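Local coordinates for aldehyde dehydrogenase 12 (PDB 6D97), which probably catalyses the NAD-dependent oxidation of L-glutamate gamma-semialdehyde to glutamate, the last step of proline catabolism in plants, at residues K132-Q135 and P139-Y142. Sequence-based numbering, arbitrary orientation.
Sequences KLIQ and PKSY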
loop_
_atom_site.group_PDB
_atom_site.type_symbol
_atom_site.label_atom_id
_atom_site.label_comp_id
_atom_site.label_asym_id
_atom_site.label_seq_id
_atom_site.Cartn_x
_atom_site.Cartn_y
_atom_site.Cartn_z
ATOM N N LYS A 132 -11.837 20.424 31.550
ATOM C CA LYS A 132 -12.754 20.745 32.639
ATOM C C LYS A 132 -14.202 20.546 32.221
ATOM O O LYS A 132 -15.006 20.026 33.001
ATOM C CB LYS A 132 -12.535 22.181 33.108
ATOM C CG LYS A 132 -11.832 22.294 34.445
ATOM C CD LYS A 132 -10.465 22.919 34.278
ATOM C CE LYS A 132 -9.837 23.230 35.627
ATOM N NZ LYS A 132 -8.914 24.395 35.560
ATOM N N LEU A 133 -14.557 20.962 31.004
ATOM C CA LEU A 133 -15.926 20.784 30.533
ATOM C C LEU A 133 -16.292 19.308 30.450
ATOM O O LEU A 133 -17.410 18.920 30.807
ATOM C CB LEU A 133 -16.109 21.461 29.177
ATOM C CG LEU A 133 -17.552 21.634 28.713
ATOM C CD1 LEU A 133 -18.378 22.327 29.769
ATOM C CD2 LEU A 133 -17.587 22.430 27.425
ATOM N N ILE A 134 -15.365 18.474 29.971
ATOM C CA ILE A 134 -15.588 17.030 29.933
ATOM C C ILE A 134 -15.869 16.506 31.334
ATOM O O ILE A 134 -16.794 15.712 31.553
ATOM C CB ILE A 134 -14.375 16.317 29.303
ATOM C CG1 ILE A 134 -14.333 16.563 27.795
ATOM C CG2 ILE A 134 -14.395 14.826 29.610
ATOM C CD1 ILE A 134 -13.042 16.104 27.151
ATOM N N GLN A 135 -15.073 16.959 32.307
ATOM C CA GLN A 135 -15.222 16.513 33.688
ATOM C C GLN A 135 -16.603 16.811 34.249
ATOM O O GLN A 135 -17.139 16.016 35.026
ATOM C CB GLN A 135 -14.171 17.181 34.571
ATOM C CG GLN A 135 -12.840 16.484 34.635
ATOM C CD GLN A 135 -11.954 17.057 35.719
ATOM O OE1 GLN A 135 -11.475 18.183 35.615
ATOM N NE2 GLN A 135 -11.739 16.284 36.774
ATOM N N PRO A 139 -18.055 12.632 34.354
ATOM C CA PRO A 139 -17.071 12.766 35.439
ATOM C C PRO A 139 -15.952 11.738 35.353
ATOM O O PRO A 139 -16.188 10.530 35.266
ATOM C CB PRO A 139 -17.920 12.578 36.702
ATOM C CG PRO A 139 -19.291 13.008 36.280
ATOM C CD PRO A 139 -19.430 12.531 34.868
ATOM N N LYS A 140 -14.725 12.248 35.371
ATOM C CA LYS A 140 -13.502 11.461 35.335
ATOM C C LYS A 140 -12.391 12.373 35.831
ATOM O O LYS A 140 -12.574 13.586 35.954
ATOM C CB LYS A 140 -13.218 10.937 33.925
ATOM C CG LYS A 140 -13.048 12.042 32.899
ATOM C CD LYS A 140 -12.771 11.485 31.513
ATOM C CE LYS A 140 -14.039 10.957 30.854
ATOM N NZ LYS A 140 -13.804 10.507 29.451
ATOM N N SER A 141 -11.235 11.782 36.124
ATOM C CA SER A 141 -10.127 12.576 36.636
ATOM C C SER A 141 -9.678 13.598 35.594
ATOM O O SER A 141 -9.947 13.467 34.396
ATOM C CB SER A 141 -8.956 11.680 37.036
ATOM O OG SER A 141 -8.239 11.231 35.901
ATOM N N TYR A 142 -8.989 14.639 36.070
ATOM C CA TYR A 142 -8.538 15.700 35.174
ATOM C C TYR A 142 -7.588 15.165 34.111
ATOM O O TYR A 142 -7.635 15.598 32.954
ATOM C CB TYR A 142 -7.867 16.818 35.968
ATOM C CG TYR A 142 -7.388 17.971 35.109
ATOM C CD1 TYR A 142 -8.270 18.951 34.678
ATOM C CD2 TYR A 142 -6.057 18.076 34.726
ATOM C CE1 TYR A 142 -7.842 20.005 33.894
ATOM C CE2 TYR A 142 -5.620 19.129 33.942
ATOM C CZ TYR A 142 -6.514 20.089 33.531
ATOM O OH TYR A 142 -6.069 21.134 32.753
#
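Q135, near the end of helix 124-137, grips K140 in the short loop of a helix-loop-helix turn that leads to helix 142-157. The turn belongs to the aldehyde dehydrogenase fold, and the side chain of K140 is about 12 Å from bound NAD.

One side-chain-to-backbone hydrogen bond spans the turn. Q135 NE2 donates to K140 O at 2.9 Å, with an N-H...O angle of 150°. The donor lies in the carbonyl plane, and the acceptor is close to the amide plane of Q135. The Q135 chain runs extended beyond CG (chi2 -169°), which carries the amide across to the loop. With an alanine here, K140 O would probably lose this donor and a gap would open beside Y142. A CA-H...O contact joins P139 CA to Q135 O at 3.3 Å.

Apolar contacts flank the bond. I134 CG2 meets K140 CE at 4.1 Å. K140 NZ forms a hydrogen bond with N199 O and a salt bridge with E148. K132 CD lies 3.9 Å from Y142 CE1, at the ring edge. D128 holds both polar ends, by a salt bridge with K132 NZ and a hydrogen bond with Y142 OH.

The amide and ring planes of Q135 and Y142 are 65° apart, and Q135 OE1 sits in the ring plane, 3.4 Å from Y142 CD1.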